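Local atomic coordinates of beta-lactamase (Mycobacterium tuberculosis, PDB entry 4WHI), a protein that is of unknown function but forms the small all-beta C-terminal domain of a penicillin-binding, beta-lactamase-like protein. Residues 61-65 and 77-82; 40-44 and 53-57; 24-30 and 97-102. All coordinates share one frame; numbering follows the deposited sequence.

The three contacts sample one antiparallel sheet in which the strands lie side by side in chain order. Contact 2 comes first among the two hairpins, pairing strand 41-46 with 51-59; contact 1 follows, pairing 62-66 with 77-83. Their centres lie about 9 Å apart, and they meet where strands 51-59 and 62-66 run as neighbours. Contact 3 brings together chain regions flanking both hairpins, joining the end of the first strand, 23-25, to the last, 99-101; its centre is about 15 Å from that of contact 1 and about 18 Å from that of contact 2. The up-and-down meander is thereby drawn round into a barrel-like fold with an aromatic and aliphatic interior.

Contact 1 of 3, residues 61-65 and 77-82; sequences DTFTF and ISKATF
Phe63 and Phe82 meet with their ring planes almost perpendicular, 88° apart, and their side chains cross at about a right angle. The touching atoms are Phe63 CD1 and Phe82 CE1, at 3.7 Å; the Phe63 carbon lies near the plane of the Phe82 ring, at its edge, while the approach to the Phe63 ring itself is oblique. The same Phe82 edge carries the carbonyl oxygen Asp61 O, 3.5 Å from Phe82 CD1, and that oxygen also accepts the backbone bond from Phe82 N.

Phe65 behaves differently. Its CG sits between the backbone N and the carbonyl carbon (chi1 59°), a rotation that carries the ring across toward the partner strand. There Ser78 CB lies over one ring face, 3.9 Å from the centroid of Phe65, a CH-pi contact, and Ala80 CB stands farther off at the ring edge.

On the other face of the pair, Thr64 is pressed against Ile77: both Thr64 CB and Thr64 CG2 come to 3.5 Å from Ile77 CG2, tighter than ordinary carbon packing. The hydroxyls of Thr62 and Thr81 make only a weak hydrogen bond.

Paired backbone bonds, between Phe63 and Ala80 and between Phe65 and Ser78, hold this antiparallel register.

Strand 51-59 flanks 62-66, with Leu55 touching Phe63, Phe65 and Ala80. Beyond 77-83 lies strand 86-89, whose Leu87 meets Ala80 and Phe82, so the hairpin forms the middle of a four-strand run.

Contact 2 of 3, residues 40-44 and 53-57; sequences GQLRL and FDLTH
Leu55 lies against both Leu42 and Leu44, touching the first through its CB and the second through its branch point. Leu55 CB is 4.1 Å from Leu42 CB, and Leu55 CG is 4.0 Å from Leu44 CB. With its CG anti to the carbonyl carbon (chi1 -70°), Leu55 sets its fork alongside Leu44, and both methyls reach that residue's CB.

Leu44 and Phe53 form an antiparallel hydrogen-bonded pair. Leu44 N donates to Phe53 O at 2.8 Å, and Phe53 N returns a bond to Leu44 O. That carbonyl oxygen also stands near the plane of the Phe53 ring, at its edge, 3.7 Å from Phe53 CD1. Phe65 and Phe63 of the next strand continue this apolar face, Phe65 meeting Leu44 and Phe53, and Phe63 meeting Leu42.

The other face is polar. The Gln41 amide stacks on the Asp54 carboxylate, their planes 9° apart and Gln41 CD 3.8 Å from Asp54 CG. A bend at chi2 turns the Gln41 amide back, and NE2 donates to Leu42 O at 3.1 Å and to a water shared with Thr56 OG1. Leu42 O takes a second bond, from Leu55 N, on the opposite face of its carbonyl plane. Arg43 also lies on the Asp54 side, its NE hydrogen-bonded to Thr36 OG1.

A further water accepts from Leu42 N and donates to Leu55 O, so solvent joins the two strands where they diverge. The chemistry thus divides: leucines and a phenylalanine pack on one side, while amide, carboxylate, guanidinium and the first water finish the other, consistent with a face turned to solvent.

Contact 3 of 3, residues 24-30 and 97-102; sequences VYANDYW and LGTFTR
Arg102, the C-terminal residue, lies along Tyr25 with both side chains pointing the same way. Its CB stands over one face of the Tyr25 ring, 4.0 Å from the centroid, in a CH-pi contact; the same Arg102 CB comes within 3.2 Å of Val24 O. A chi1 of 66° starts the chain in this direction, and it then runs extended. Arg102 CG meets Tyr25 CE2 at 3.8 Å, and the next carbon, Arg102 CD, reaches Tyr25 CZ at 3.7 Å. Beyond that, the guanidinium plane is turned 19° from the ring, and Tyr25 OH lies over its face. Arg102 NH1 is 3.1 Å from Tyr25 OH, but the angle is too poor for a hydrogen bond. The polar ends look elsewhere: NH1 donates to Asp20 O, NE forms a salt bridge with Asp85, and Tyr25 OH is hydrogen-bonded to Tyr21 O.

Next to this pair a single antiparallel bridge joins Ala26, just past the end of strand 23-25, to Thr101 of strand 99-101, a join consistent with the up-and-down meander curling into a barrel-like closure. Ala26 N donates to Thr101 O at 2.7 Å, and Thr101 N returns a bond to Ala26 O.

Past the bridge, Asn27 takes over. Its ND2 splits between Leu97 O, at 2.9 Å, and Thr99 O, one hydrogen bond to each, and sits over the centre of the Phe100 ring. Its OD1 accepts from Trp30 N in an Asx motif, which fixes the amide at both ends. Trp30 CB then packs obliquely against Phe100 CE2, and Leu97 CD1 lies over one face of the Tyr29 ring, a second CH-pi contact.

Contact 1 of 3, residues 61-65 and 77-82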
ATOM      1  N   ASP A  61       8.407   6.538   3.202  1.00 14.68           N
ATOM      2  CA  ASP A  61       6.955   6.650   3.042  1.00 14.79           C
ATOM      3  C   ASP A  61       6.383   5.559   2.126  1.00 13.52           C
ATOM      4  O   ASP A  61       5.252   5.668   1.659  1.00 12.92           O
ATOM      5  CB  ASP A  61       6.590   8.030   2.495  1.00 16.87           C
ATOM      6  CG  ASP A  61       6.963   9.148   3.441  1.00 19.30           C
ATOM      7  OD1 ASP A  61       6.744   9.020   4.667  1.00 19.50           O
ATOM      8  OD2 ASP A  61       7.483  10.164   2.952  1.00 23.99           O
ATOM      9  N   THR A  62       7.168   4.515   1.877  1.00 12.90           N
ATOM     10  CA  THR A  62       6.730   3.397   1.059  1.00 12.59           C
ATOM     11  C   THR A  62       6.386   2.204   1.947  1.00 11.66           C
ATOM     12  O   THR A  62       7.129   1.862   2.860  1.00 11.41           O
ATOM     13  CB  THR A  62       7.811   3.011   0.026  1.00 14.18           C
ATOM     14  OG1 THR A  62       8.050   4.127  -0.841  1.00 17.37           O
ATOM     15  CG2 THR A  62       7.373   1.807  -0.820  1.00 14.80           C
ATOM     16  N   PHE A  63       5.227   1.611   1.669  1.00 11.80           N
ATOM     17  CA  PHE A  63       4.735   0.412   2.316  1.00 10.36           C
ATOM     18  C   PHE A  63       4.510  -0.648   1.241  1.00 10.90           C
ATOM     19  O   PHE A  63       4.565  -0.360   0.037  1.00 11.80           O
ATOM     20  CB  PHE A  63       3.405   0.711   3.028  1.00 10.68           C
ATOM     21  CG  PHE A  63       3.537   1.652   4.193  1.00 11.63           C
ATOM     22  CD1 PHE A  63       3.701   3.017   3.984  1.00 12.63           C
ATOM     23  CD2 PHE A  63       3.492   1.177   5.502  1.00 12.45           C
ATOM     24  CE1 PHE A  63       3.825   3.885   5.057  1.00 13.03           C
ATOM     25  CE2 PHE A  63       3.614   2.053   6.580  1.00 13.15           C
ATOM     26  CZ  PHE A  63       3.783   3.402   6.350  1.00 13.12           C
ATOM     27  N   THR A  64       4.266  -1.879   1.668  1.00 11.72           N
ATOM     28  CA  THR A  64       3.877  -2.926   0.736  1.00 12.99           C
ATOM     29  C   THR A  64       2.644  -3.659   1.225  1.00 12.99           C
ATOM     30  O   THR A  64       2.303  -3.631   2.417  1.00 11.48           O
ATOM     31  CB  THR A  64       5.002  -3.956   0.500  1.00 13.85           C
ATOM     32  OG1 THR A  64       5.339  -4.583   1.736  1.00 15.56           O
ATOM     33  CG2 THR A  64       6.258  -3.313  -0.136  1.00 14.76           C
ATOM     34  N   PHE A  65       1.975  -4.313   0.286  1.00 13.63           N
ATOM     35  CA  PHE A  65       0.942  -5.270   0.619  1.00 13.59           C
ATOM     36  C   PHE A  65       1.146  -6.539  -0.206  1.00 13.72           C
ATOM     37  O   PHE A  65       1.893  -6.546  -1.197  1.00 13.57           O
ATOM     38  CB  PHE A  65      -0.457  -4.676   0.442  1.00 14.28           C
ATOM     39  CG  PHE A  65      -0.756  -4.184  -0.948  1.00 14.36           C
ATOM     40  CD1 PHE A  65      -0.329  -2.930  -1.371  1.00 14.65           C
ATOM     41  CD2 PHE A  65      -1.513  -4.953  -1.823  1.00 15.01           C
ATOM     42  CE1 PHE A  65      -0.616  -2.471  -2.645  1.00 14.93           C
ATOM     43  CE2 PHE A  65      -1.807  -4.494  -3.098  1.00 17.21           C
ATOM     44  CZ  PHE A  65      -1.359  -3.253  -3.510  1.00 15.48           C
ATOM     45  N   ILE A  77       4.514  -9.216  -3.551  1.00 16.38           N
ATOM     46  CA  ILE A  77       4.637  -7.964  -2.818  1.00 16.75           C
ATOM     47  C   ILE A  77       4.427  -6.808  -3.794  1.00 16.07           C
ATOM     48  O   ILE A  77       5.003  -6.780  -4.885  1.00 17.44           O
ATOM     49  CB  ILE A  77       6.009  -7.892  -2.102  1.00 19.75           C
ATOM     50  CG1 ILE A  77       6.075  -8.985  -1.026  1.00 23.46           C
ATOM     51  CG2 ILE A  77       6.227  -6.536  -1.457  1.00 19.93           C
ATOM     52  CD1 ILE A  77       7.407  -9.110  -0.315  1.00 29.68           C
ATOM     53  N   SER A  78       3.584  -5.860  -3.398  1.00 15.02           N
ATOM     54  CA  SER A  78       3.222  -4.729  -4.246  1.00 15.76           C
ATOM     55  C   SER A  78       3.427  -3.436  -3.459  1.00 14.74           C
ATOM     56  O   SER A  78       3.079  -3.372  -2.283  1.00 13.33           O
ATOM     57  CB  SER A  78       1.765  -4.867  -4.673  1.00 17.25           C
ATOM     58  OG  SER A  78       1.415  -3.886  -5.622  1.00 19.76           O
ATOM     59  N   LYS A  79       4.017  -2.426  -4.094  1.00 15.90           N
ATOM     60  CA  LYS A  79       4.341  -1.166  -3.407  1.00 16.18           C
ATOM     61  C   LYS A  79       3.213  -0.143  -3.374  1.00 14.82           C
ATOM     62  O   LYS A  79       2.496   0.066  -4.361  1.00 14.55           O
ATOM     63  CB  LYS A  79       5.584  -0.496  -4.016  1.00 18.94           C
ATOM     64  CG  LYS A  79       6.897  -1.163  -3.649  1.00 23.21           C
ATOM     65  CD  LYS A  79       8.077  -0.293  -4.049  1.00 28.03           C
ATOM     66  CE  LYS A  79       9.292  -1.133  -4.411  1.00 34.37           C
ATOM     67  NZ  LYS A  79       9.582  -2.184  -3.399  1.00 40.30           N
ATOM     68  N   ALA A  80       3.114   0.512  -2.219  1.00 13.61           N
ATOM     69  CA  ALA A  80       2.218   1.633  -1.980  1.00 12.76           C
ATOM     70  C   ALA A  80       3.055   2.802  -1.483  1.00 13.06           C
ATOM     71  O   ALA A  80       3.543   2.786  -0.352  1.00 13.75           O
ATOM     72  CB  ALA A  80       1.172   1.253  -0.950  1.00 12.55           C
ATOM     73  N   THR A  81       3.228   3.814  -2.328  1.00 13.91           N
ATOM     74  CA  THR A  81       4.136   4.923  -2.036  1.00 14.99           C
ATOM     75  C   THR A  81       3.336   6.184  -1.761  1.00 14.26           C
ATOM     76  O   THR A  81       2.593   6.658  -2.620  1.00 15.49           O
ATOM     77  CB  THR A  81       5.100   5.173  -3.207  1.00 17.17           C
ATOM     78  OG1 THR A  81       5.801   3.962  -3.507  1.00 21.12           O
ATOM     79  CG2 THR A  81       6.113   6.265  -2.866  1.00 18.11           C
ATOM     80  N   PHE A  82       3.478   6.710  -0.552  1.00 14.66           N
ATOM     81  CA  PHE A  82       2.798   7.937  -0.170  1.00 14.90           C
ATOM     82  C   PHE A  82       3.717   9.138  -0.396  1.00 16.45           C
ATOM     83  O   PHE A  82       4.898   9.102  -0.054  1.00 18.57           O
ATOM     84  CB  PHE A  82       2.385   7.894   1.300  1.00 14.22           C
ATOM     85  CG  PHE A  82       1.345   6.860   1.628  1.00 12.44           C
ATOM     86  CD1 PHE A  82       1.718   5.567   1.973  1.00 12.16           C
ATOM     87  CD2 PHE A  82      -0.009   7.195   1.655  1.00 11.72           C
ATOM     88  CE1 PHE A  82       0.773   4.621   2.314  1.00 11.77           C
ATOM     89  CE2 PHE A  82      -0.959   6.245   1.989  1.00 11.95           C
ATOM     90  CZ  PHE A  82      -0.565   4.959   2.317  1.00 11.81           C
TER

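Contact 2 of 3, residues 40-44 and 53-57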
ATOM      1  N   GLY A  40      -2.399  -0.128  15.634  1.00 14.04           N
ATOM      2  CA  GLY A  40      -1.024  -0.120  15.155  1.00 15.04           C
ATOM      3  C   GLY A  40      -0.805  -0.475  13.690  1.00 15.24           C
ATOM      4  O   GLY A  40       0.326  -0.449  13.219  1.00 17.09           O
ATOM      5  N   GLN A  41      -1.879  -0.794  12.972  1.00 14.42           N
ATOM      6  CA  GLN A  41      -1.798  -1.318  11.610  1.00 13.94           C
ATOM      7  C   GLN A  41      -2.447  -0.347  10.632  1.00 13.04           C
ATOM      8  O   GLN A  41      -3.588   0.056  10.844  1.00 12.84           O
ATOM      9  CB  GLN A  41      -2.542  -2.659  11.546  1.00 14.85           C
ATOM     10  CG  GLN A  41      -2.500  -3.356  10.194  1.00 15.29           C
ATOM     11  CD  GLN A  41      -1.125  -3.905   9.882  1.00 16.47           C
ATOM     12  OE1 GLN A  41      -0.613  -4.742  10.619  1.00 17.59           O
ATOM     13  NE2 GLN A  41      -0.514  -3.433   8.792  1.00 18.50           N
ATOM     14  N   LEU A  42      -1.726   0.024   9.575  1.00 11.77           N
ATOM     15  CA  LEU A  42      -2.338   0.687   8.429  1.00 12.14           C
ATOM     16  C   LEU A  42      -2.931  -0.382   7.510  1.00 11.05           C
ATOM     17  O   LEU A  42      -2.327  -1.442   7.295  1.00 10.90           O
ATOM     18  CB  LEU A  42      -1.337   1.529   7.634  1.00 14.03           C
ATOM     19  CG  LEU A  42      -0.901   2.896   8.147  1.00 15.99           C
ATOM     20  CD1 LEU A  42       0.085   3.504   7.160  1.00 18.64           C
ATOM     21  CD2 LEU A  42      -2.082   3.828   8.348  1.00 14.97           C
ATOM     22  N   ARG A  43      -4.116  -0.098   6.990  1.00 10.53           N
ATOM     23  CA  ARG A  43      -4.788  -0.967   6.026  1.00 11.23           C
ATOM     24  C   ARG A  43      -5.177  -0.167   4.789  1.00 11.63           C
ATOM     25  O   ARG A  43      -5.479   1.022   4.881  1.00 10.57           O
ATOM     26  CB  ARG A  43      -6.054  -1.579   6.623  1.00 11.93           C
ATOM     27  CG  ARG A  43      -5.865  -2.262   7.975  1.00 12.00           C
ATOM     28  CD  ARG A  43      -6.226  -1.349   9.144  1.00 12.36           C
ATOM     29  NE  ARG A  43      -7.601  -0.892   9.009  1.00 11.92           N
ATOM     30  CZ  ARG A  43      -8.679  -1.590   9.368  1.00 11.66           C
ATOM     31  NH1 ARG A  43      -8.560  -2.776   9.957  1.00 12.77           N
ATOM     32  NH2 ARG A  43      -9.880  -1.087   9.152  1.00 11.84           N
ATOM     33  N   LEU A  44      -5.162  -0.845   3.643  1.00 10.95           N
ATOM     34  CA  LEU A  44      -5.561  -0.291   2.360  1.00 10.43           C
ATOM     35  C   LEU A  44      -6.807  -1.033   1.871  1.00 10.95           C
ATOM     36  O   LEU A  44      -6.773  -2.259   1.725  1.00 12.51           O
ATOM     37  CB  LEU A  44      -4.423  -0.478   1.354  1.00 11.17           C
ATOM     38  CG  LEU A  44      -4.688  -0.191  -0.120  1.00 11.47           C
ATOM     39  CD1 LEU A  44      -4.986   1.285  -0.314  1.00 13.72           C
ATOM     40  CD2 LEU A  44      -3.484  -0.597  -0.958  1.00 12.22           C
ATOM     41  N   PHE A  53      -6.138  -4.841   2.533  1.00 13.16           N
ATOM     42  CA  PHE A  53      -4.788  -5.352   2.667  1.00 13.17           C
ATOM     43  C   PHE A  53      -4.078  -4.658   3.820  1.00 13.26           C
ATOM     44  O   PHE A  53      -4.167  -3.438   3.960  1.00 14.14           O
ATOM     45  CB  PHE A  53      -3.995  -5.085   1.390  1.00 14.38           C
ATOM     46  CG  PHE A  53      -4.617  -5.653   0.150  1.00 14.99           C
ATOM     47  CD1 PHE A  53      -5.566  -4.932  -0.564  1.00 16.50           C
ATOM     48  CD2 PHE A  53      -4.235  -6.905  -0.319  1.00 15.55           C
ATOM     49  CE1 PHE A  53      -6.134  -5.454  -1.709  1.00 19.36           C
ATOM     50  CE2 PHE A  53      -4.798  -7.426  -1.466  1.00 18.50           C
ATOM     51  CZ  PHE A  53      -5.746  -6.701  -2.164  1.00 19.52           C
ATOM     52  N   ASP A  54      -3.368  -5.423   4.638  1.00 14.00           N
ATOM     53  CA  ASP A  54      -2.455  -4.838   5.619  1.00 13.03           C
ATOM     54  C   ASP A  54      -1.293  -4.195   4.883  1.00 13.21           C
ATOM     55  O   ASP A  54      -0.725  -4.803   3.980  1.00 13.76           O
ATOM     56  CB  ASP A  54      -1.889  -5.901   6.555  1.00 14.81           C
ATOM     57  CG  ASP A  54      -2.869  -6.349   7.596  1.00 17.17           C
ATOM     58  OD1 ASP A  54      -3.958  -5.743   7.721  1.00 20.46           O
ATOM     59  OD2 ASP A  54      -2.536  -7.323   8.301  1.00 23.72           O
ATOM     60  N   LEU A  55      -0.937  -2.976   5.279  1.00 12.22           N
ATOM     61  CA  LEU A  55       0.244  -2.304   4.743  1.00 11.29           C
ATOM     62  C   LEU A  55       1.405  -2.534   5.684  1.00 11.55           C
ATOM     63  O   LEU A  55       1.325  -2.221   6.865  1.00 13.19           O
ATOM     64  CB  LEU A  55      -0.002  -0.804   4.567  1.00 11.01           C
ATOM     65  CG  LEU A  55      -0.970  -0.431   3.448  1.00 11.62           C
ATOM     66  CD1 LEU A  55      -1.280   1.060   3.484  1.00 12.33           C
ATOM     67  CD2 LEU A  55      -0.428  -0.849   2.093  1.00 12.14           C
ATOM     68  N   THR A  56       2.484  -3.095   5.155  1.00 11.77           N
ATOM     69  CA  THR A  56       3.686  -3.331   5.934  1.00 12.23           C
ATOM     70  C   THR A  56       4.728  -2.305   5.516  1.00 12.45           C
ATOM     71  O   THR A  56       4.957  -2.099   4.336  1.00 12.47           O
ATOM     72  CB  THR A  56       4.205  -4.760   5.700  1.00 13.62           C
ATOM     73  OG1 THR A  56       3.242  -5.689   6.205  1.00 15.58           O
ATOM     74  CG2 THR A  56       5.534  -4.997   6.412  1.00 14.91           C
ATOM     75  N   HIS A  57       5.357  -1.652   6.484  1.00 13.46           N
ATOM     76  CA  HIS A  57       6.376  -0.671   6.166  1.00 13.21           C
ATOM     77  C   HIS A  57       7.528  -1.279   5.362  1.00 14.00           C
ATOM     78  O   HIS A  57       7.986  -2.381   5.658  1.00 16.74           O
ATOM     79  CB  HIS A  57       6.901   0.006   7.421  1.00 14.32           C
ATOM     80  CG  HIS A  57       7.764   1.181   7.122  1.00 15.74           C
ATOM     81  ND1 HIS A  57       9.091   1.237   7.478  1.00 16.98           N
ATOM     82  CD2 HIS A  57       7.504   2.322   6.442  1.00 16.55           C
ATOM     83  CE1 HIS A  57       9.606   2.376   7.055  1.00 17.64           C
ATOM     84  NE2 HIS A  57       8.664   3.053   6.424  1.00 17.96           N
TER
HETATM   85  O   HOH W   1       1.624  -5.470   8.318  1.00 24.41           O
HETATM   86  O   HOH W   2       1.124  -0.538   9.148  1.00 19.01           O

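Contact 3 of 3, residues 24-30 and 97-102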
ATOM      1  N   VAL A  24      -8.837   9.101   2.436  1.00 14.28           N
ATOM      2  CA  VAL A  24      -9.477   8.565   1.248  1.00 13.13           C
ATOM      3  C   VAL A  24      -8.838   9.247   0.052  1.00 13.72           C
ATOM      4  O   VAL A  24      -8.979  10.458  -0.140  1.00 16.12           O
ATOM      5  CB  VAL A  24     -10.996   8.805   1.260  1.00 14.43           C
ATOM      6  CG1 VAL A  24     -11.634   8.266  -0.013  1.00 15.61           C
ATOM      7  CG2 VAL A  24     -11.613   8.139   2.479  1.00 15.42           C
ATOM      8  N   TYR A  25      -8.131   8.453  -0.743  1.00 13.17           N
ATOM      9  CA  TYR A  25      -7.390   8.950  -1.886  1.00 13.26           C
ATOM     10  C   TYR A  25      -8.192   8.664  -3.157  1.00 14.11           C
ATOM     11  O   TYR A  25      -8.378   7.500  -3.546  1.00 13.78           O
ATOM     12  CB  TYR A  25      -6.016   8.286  -1.940  1.00 12.93           C
ATOM     13  CG  TYR A  25      -5.118   8.566  -0.741  1.00 12.33           C
ATOM     14  CD1 TYR A  25      -5.329   7.942   0.492  1.00 13.22           C
ATOM     15  CD2 TYR A  25      -4.050   9.443  -0.849  1.00 12.69           C
ATOM     16  CE1 TYR A  25      -4.496   8.198   1.578  1.00 13.64           C
ATOM     17  CE2 TYR A  25      -3.210   9.692   0.220  1.00 13.66           C
ATOM     18  CZ  TYR A  25      -3.436   9.076   1.434  1.00 12.62           C
ATOM     19  OH  TYR A  25      -2.589   9.348   2.493  1.00 12.70           O
ATOM     20  N   ALA A  26      -8.682   9.729  -3.786  1.00 14.19           N
ATOM     21  CA  ALA A  26      -9.598   9.615  -4.916  1.00 14.73           C
ATOM     22  C   ALA A  26      -8.911   9.197  -6.211  1.00 14.73           C
ATOM     23  O   ALA A  26      -7.733   9.487  -6.432  1.00 13.31           O
ATOM     24  CB  ALA A  26     -10.326  10.928  -5.127  1.00 15.56           C
ATOM     25  N   ASN A  27      -9.684   8.520  -7.056  1.00 14.72           N
ATOM     26  CA  ASN A  27      -9.282   8.150  -8.406  1.00 14.16           C
ATOM     27  C   ASN A  27     -10.545   7.782  -9.198  1.00 15.25           C
ATOM     28  O   ASN A  27     -11.276   6.873  -8.805  1.00 14.67           O
ATOM     29  CB  ASN A  27      -8.316   6.963  -8.330  1.00 13.00           C
ATOM     30  CG  ASN A  27      -7.774   6.541  -9.686  1.00 13.17           C
ATOM     31  OD1 ASN A  27      -8.527   6.143 -10.568  1.00 14.48           O
ATOM     32  ND2 ASN A  27      -6.462   6.574  -9.835  1.00 14.04           N
ATOM     33  N   ASP A  28     -10.793   8.489 -10.303  1.00 17.08           N
ATOM     34  CA  ASP A  28     -11.994   8.294 -11.126  1.00 20.36           C
ATOM     35  C   ASP A  28     -12.057   6.908 -11.775  1.00 19.38           C
ATOM     36  O   ASP A  28     -13.143   6.343 -11.982  1.00 23.13           O
ATOM     37  CB  ASP A  28     -12.037   9.349 -12.245  1.00 25.21           C
ATOM     38  CG  ASP A  28     -12.152  10.772 -11.717  1.00 31.38           C
ATOM     39  OD1 ASP A  28     -12.702  10.959 -10.610  1.00 33.65           O
ATOM     40  OD2 ASP A  28     -11.700  11.709 -12.416  1.00 40.31           O
ATOM     41  N   TYR A  29     -10.891   6.370 -12.105  1.00 15.32           N
ATOM     42  CA  TYR A  29     -10.798   5.133 -12.873  1.00 14.17           C
ATOM     43  C   TYR A  29     -10.931   3.885 -11.993  1.00 14.13           C
ATOM     44  O   TYR A  29     -11.737   2.995 -12.290  1.00 13.38           O
ATOM     45  CB  TYR A  29      -9.475   5.111 -13.648  1.00 14.80           C
ATOM     46  CG  TYR A  29      -9.376   4.012 -14.678  1.00 14.31           C
ATOM     47  CD1 TYR A  29     -10.228   3.986 -15.775  1.00 14.73           C
ATOM     48  CD2 TYR A  29      -8.434   2.997 -14.561  1.00 16.15           C
ATOM     49  CE1 TYR A  29     -10.146   2.982 -16.729  1.00 15.47           C
ATOM     50  CE2 TYR A  29      -8.346   1.982 -15.509  1.00 16.42           C
ATOM     51  CZ  TYR A  29      -9.206   1.987 -16.595  1.00 15.70           C
ATOM     52  OH  TYR A  29      -9.140   0.990 -17.539  1.00 16.52           O
ATOM     53  N   TRP A  30     -10.143   3.832 -10.919  1.00 13.96           N
ATOM     54  CA  TRP A  30     -10.123   2.685 -10.010  1.00 14.44           C
ATOM     55  C   TRP A  30     -11.047   2.856  -8.801  1.00 14.43           C
ATOM     56  O   TRP A  30     -11.257   1.915  -8.040  1.00 15.33           O
ATOM     57  CB  TRP A  30      -8.696   2.438  -9.514  1.00 15.58           C
ATOM     58  CG  TRP A  30      -7.711   2.130 -10.590  1.00 15.65           C
ATOM     59  CD1 TRP A  30      -6.641   2.888 -10.954  1.00 15.56           C
ATOM     60  CD2 TRP A  30      -7.698   0.979 -11.451  1.00 16.60           C
ATOM     61  NE1 TRP A  30      -5.956   2.286 -11.982  1.00 17.26           N
ATOM     62  CE2 TRP A  30      -6.580   1.112 -12.305  1.00 16.46           C
ATOM     63  CE3 TRP A  30      -8.521  -0.149 -11.582  1.00 17.02           C
ATOM     64  CZ2 TRP A  30      -6.267   0.165 -13.276  1.00 18.76           C
ATOM     65  CZ3 TRP A  30      -8.201  -1.096 -12.549  1.00 19.29           C
ATOM     66  CH2 TRP A  30      -7.087  -0.931 -13.381  1.00 20.33           C
ATOM     67  N   LEU A  97      -2.367   5.427 -14.417  1.00 23.19           N
ATOM     68  CA  LEU A  97      -3.615   5.793 -13.750  1.00 20.37           C
ATOM     69  C   LEU A  97      -3.614   5.307 -12.295  1.00 19.81           C
ATOM     70  O   LEU A  97      -4.671   5.176 -11.683  1.00 17.37           O
ATOM     71  CB  LEU A  97      -4.811   5.200 -14.507  1.00 19.53           C
ATOM     72  CG  LEU A  97      -5.007   5.656 -15.959  1.00 20.67           C
ATOM     73  CD1 LEU A  97      -6.062   4.808 -16.655  1.00 22.56           C
ATOM     74  CD2 LEU A  97      -5.370   7.132 -16.035  1.00 24.71           C
ATOM     75  N   GLY A  98      -2.424   5.064 -11.744  1.00 18.36           N
ATOM     76  CA  GLY A  98      -2.274   4.449 -10.423  1.00 17.87           C
ATOM     77  C   GLY A  98      -1.936   5.417  -9.303  1.00 16.44           C
ATOM     78  O   GLY A  98      -1.475   5.002  -8.232  1.00 17.18           O
ATOM     79  N   THR A  99      -2.153   6.707  -9.539  1.00 15.39           N
ATOM     80  CA  THR A  99      -2.033   7.691  -8.481  1.00 17.34           C
ATOM     81  C   THR A  99      -3.417   8.057  -7.959  1.00 16.67           C
ATOM     82  O   THR A  99      -4.351   8.307  -8.725  1.00 17.96           O
ATOM     83  CB  THR A  99      -1.262   8.938  -8.941  1.00 17.65           C
ATOM     84  OG1 THR A  99       0.029   8.530  -9.403  1.00 21.44           O
ATOM     85  CG2 THR A  99      -1.095   9.928  -7.791  1.00 17.97           C
ATOM     86  N   PHE A 100      -3.524   8.058  -6.636  1.00 15.90           N
ATOM     87  CA  PHE A 100      -4.758   8.328  -5.931  1.00 14.90           C
ATOM     88  C   PHE A 100      -4.488   9.558  -5.069  1.00 14.95           C
ATOM     89  O   PHE A 100      -3.423   9.652  -4.453  1.00 15.27           O
ATOM     90  CB  PHE A 100      -5.133   7.128  -5.056  1.00 13.44           C
ATOM     91  CG  PHE A 100      -5.355   5.847  -5.824  1.00 12.41           C
ATOM     92  CD1 PHE A 100      -4.290   5.168  -6.403  1.00 12.42           C
ATOM     93  CD2 PHE A 100      -6.625   5.305  -5.939  1.00 12.65           C
ATOM     94  CE1 PHE A 100      -4.490   3.988  -7.101  1.00 12.90           C
ATOM     95  CE2 PHE A 100      -6.832   4.122  -6.631  1.00 11.83           C
ATOM     96  CZ  PHE A 100      -5.768   3.469  -7.221  1.00 11.83           C
ATOM     97  N   THR A 101      -5.437  10.493  -5.027  1.00 13.98           N
ATOM     98  CA  THR A 101      -5.211  11.804  -4.396  1.00 16.29           C
ATOM     99  C   THR A 101      -6.271  12.151  -3.355  1.00 16.41           C
ATOM    100  O   THR A 101      -7.465  12.157  -3.655  1.00 17.00           O
ATOM    101  CB  THR A 101      -5.165  12.913  -5.463  1.00 17.36           C
ATOM    102  OG1 THR A 101      -4.207  12.564  -6.460  1.00 20.02           O
ATOM    103  CG2 THR A 101      -4.771  14.258  -4.855  1.00 18.89           C
ATOM    104  N   ARG A 102      -5.839  12.453  -2.133  1.00 18.06           N
ATOM    105  CA  ARG A 102      -6.782  12.773  -1.053  1.00 19.83           C
ATOM    106  C   ARG A 102      -7.029  14.270  -0.987  1.00 23.97           C
ATOM    107  O   ARG A 102      -6.333  15.045  -1.643  1.00 25.75           O
ATOM    108  CB  ARG A 102      -6.302  12.245   0.307  1.00 21.12           C
ATOM    109  CG  ARG A 102      -5.049  12.903   0.842  1.00 21.41           C
ATOM    110  CD  ARG A 102      -4.710  12.436   2.249  1.00 22.26           C
ATOM    111  NE  ARG A 102      -3.372  12.888   2.610  1.00 23.09           N
ATOM    112  CZ  ARG A 102      -2.680  12.475   3.669  1.00 25.52           C
ATOM    113  NH1 ARG A 102      -3.193  11.596   4.523  1.00 25.66           N
ATOM    114  NH2 ARG A 102      -1.461  12.960   3.879  1.00 29.56           N
ATOM    115  OXT ARG A 102      -7.936  14.721  -0.283  1.00 30.71           O
TER
HETATM  116  O   HOH W   3      -5.583  11.006  -8.442  1.00 31.07           O